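Local coordinates for protein GCN5-related N-acetyltransferase (Ralstonia eutropha JMP134, PDB 2Q0Y) that probably transfers acyl groups as a GCN5-related N-acetyltransferase and binds zinc and magnesium ions, at residues L93-S98 / R102-A107. Numbering follows the deposited sequence.
Sequences LYVDPS and RGIGQA. With EDO (1,2-ethanediol), chain F.
A first torsion of -178° swings Val95 CG1 away from its own backbone N, and Val95 sets both methyls against the start of helix 104-118, where Ile104, its CG2 likewise anti to N, turns that branch toward the strand. The two side chains meet at a slant, methyl against methyl, Val95 CG2 lying 4.1 Å from Ile104 CG2. They join the strand and helix of a beta-alpha-beta unit, strand 86-95, helix 104-118 and strand 123-127, the part of the GNAT fold whose R/Q-x-x-G-x-G/A loop, here ending in Arg102, Gly103, Ile104 and Gly105, typically receives the pyrophosphate of acetyl-CoA. Beta-branched residues suit this place because branching at CB puts a methyl close to each backbone; Ala66 of strand 63-74 touches both Val95 and Ile104. Gly105 leaves its backbone as the surface to be met: Val95 CG2 reaches 4.0 Å from Gly105 N, and Leu93 CD2 approaches Gly105 O at 4.2 Å. Gly103 occupies the N-cap position with positive phi (74°), a conformation easy for glycine. Just after Val95, Asp96 closes an Asx turn: OD2 accepts from Ser98 N, met from above the carboxylate plane, and also bonds His99 ND1, while His99 itself is a zinc ligand. A 1,2-ethanediol, probably from the crystallisation liquor, lies at the helix start, where the bare backbone of Gly105 leaves it room; Gly105 N donates to EDO O1 at 2.6 Å.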
loop_
_atom_site.group_PDB
_atom_site.type_symbol
_atom_site.label_atom_id
_atom_site.label_comp_id
_atom_site.label_asym_id
_atom_site.label_seq_id
_atom_site.Cartn_x
_atom_site.Cartn_y
_atom_site.Cartn_z
ATOM N N LEU A 93 -10.799 9.300 6.398
ATOM C CA LEU A 93 -12.088 9.267 7.095
ATOM C C LEU A 93 -11.985 10.091 8.369
ATOM O O LEU A 93 -11.180 9.781 9.266
ATOM C CB LEU A 93 -12.501 7.834 7.441
ATOM C CG LEU A 93 -13.805 7.725 8.268
ATOM C CD1 LEU A 93 -14.986 8.357 7.552
ATOM C CD2 LEU A 93 -14.123 6.294 8.611
ATOM N N TYR A 94 -12.801 11.137 8.442
ATOM C CA TYR A 94 -12.857 12.000 9.614
ATOM C C TYR A 94 -14.307 12.336 9.892
ATOM O O TYR A 94 -15.051 12.709 8.973
ATOM C CB TYR A 94 -12.059 13.285 9.441
ATOM C CG TYR A 94 -12.018 14.094 10.727
ATOM C CD1 TYR A 94 -11.224 13.679 11.807
ATOM C CD2 TYR A 94 -12.802 15.231 10.889
ATOM C CE1 TYR A 94 -11.196 14.400 12.988
ATOM C CE2 TYR A 94 -12.797 15.952 12.067
ATOM C CZ TYR A 94 -11.987 15.532 13.127
ATOM O OH TYR A 94 -11.983 16.258 14.290
ATOM N N VAL A 95 -14.695 12.219 11.159
ATOM C CA VAL A 95 -16.029 12.615 11.598
ATOM C C VAL A 95 -15.930 13.655 12.718
ATOM O O VAL A 95 -15.225 13.454 13.711
ATOM C CB VAL A 95 -16.862 11.392 12.084
ATOM C CG1 VAL A 95 -18.256 11.821 12.488
ATOM C CG2 VAL A 95 -16.952 10.307 11.029
ATOM N N ASP A 96 -16.657 14.761 12.576
ATOM C CA ASP A 96 -16.714 15.800 13.612
ATOM C C ASP A 96 -16.913 15.164 14.993
ATOM O O ASP A 96 -17.797 14.347 15.163
ATOM C CB ASP A 96 -17.862 16.775 13.348
ATOM C CG ASP A 96 -18.042 17.785 14.463
ATOM O OD1 ASP A 96 -17.206 18.694 14.563
ATOM O OD2 ASP A 96 -19.015 17.680 15.244
ATOM N N PRO A 97 -16.085 15.543 15.984
ATOM C CA PRO A 97 -16.141 14.971 17.310
ATOM C C PRO A 97 -17.485 15.023 18.030
ATOM O O PRO A 97 -17.731 14.204 18.920
ATOM C CB PRO A 97 -15.105 15.799 18.079
ATOM C CG PRO A 97 -14.162 16.231 17.101
ATOM C CD PRO A 97 -14.943 16.459 15.850
ATOM N N SER A 98 -18.327 15.994 17.693
ATOM C CA SER A 98 -19.650 16.096 18.291
ATOM C C SER A 98 -20.734 15.318 17.572
ATOM O O SER A 98 -21.896 15.400 17.968
ATOM C CB SER A 98 -20.049 17.551 18.398
ATOM O OG SER A 98 -19.129 18.190 19.262
ATOM N N ARG A 102 -23.773 8.629 15.679
ATOM C CA ARG A 102 -24.852 8.706 14.706
ATOM C C ARG A 102 -24.664 7.763 13.520
ATOM O O ARG A 102 -25.430 7.834 12.571
ATOM C CB ARG A 102 -24.958 10.151 14.184
ATOM N N GLY A 103 -23.648 6.909 13.548
ATOM C CA GLY A 103 -23.390 5.980 12.428
ATOM C C GLY A 103 -22.799 6.596 11.176
ATOM O O GLY A 103 -22.776 5.953 10.109
ATOM N N ILE A 104 -22.265 7.815 11.296
ATOM C CA ILE A 104 -21.695 8.517 10.133
ATOM C C ILE A 104 -20.492 7.819 9.531
ATOM O O ILE A 104 -20.401 7.690 8.298
ATOM C CB ILE A 104 -21.368 9.993 10.469
ATOM C CG1 ILE A 104 -22.676 10.720 10.762
ATOM C CG2 ILE A 104 -20.608 10.678 9.317
ATOM C CD1 ILE A 104 -22.480 12.101 11.319
ATOM N N GLY A 105 -19.545 7.402 10.363
ATOM C CA GLY A 105 -18.360 6.727 9.875
ATOM C C GLY A 105 -18.709 5.447 9.124
ATOM O O GLY A 105 -18.185 5.179 8.048
ATOM N N GLN A 106 -19.602 4.659 9.688
ATOM C CA GLN A 106 -20.048 3.434 9.015
ATOM C C GLN A 106 -20.778 3.739 7.707
ATOM O O GLN A 106 -20.574 3.060 6.698
ATOM C CB GLN A 106 -20.909 2.608 9.954
ATOM C CG GLN A 106 -21.425 1.331 9.309
ATOM C CD GLN A 106 -21.998 0.344 10.298
ATOM O OE1 GLN A 106 -22.213 0.666 11.464
ATOM N NE2 GLN A 106 -22.249 -0.875 9.830
ATOM N N ALA A 107 -21.591 4.795 7.704
ATOM C CA ALA A 107 -22.301 5.224 6.493
ATOM C C ALA A 107 -21.340 5.633 5.373
ATOM O O ALA A 107 -21.511 5.232 4.218
ATOM C CB ALA A 107 -23.237 6.345 6.809
HETATM C C1 EDO F . -19.148 7.946 13.435
HETATM O O1 EDO F . -20.109 7.076 12.876
HETATM C C2 EDO F . -17.838 7.225 13.621
HETATM O O2 EDO F . -16.887 8.151 14.144
#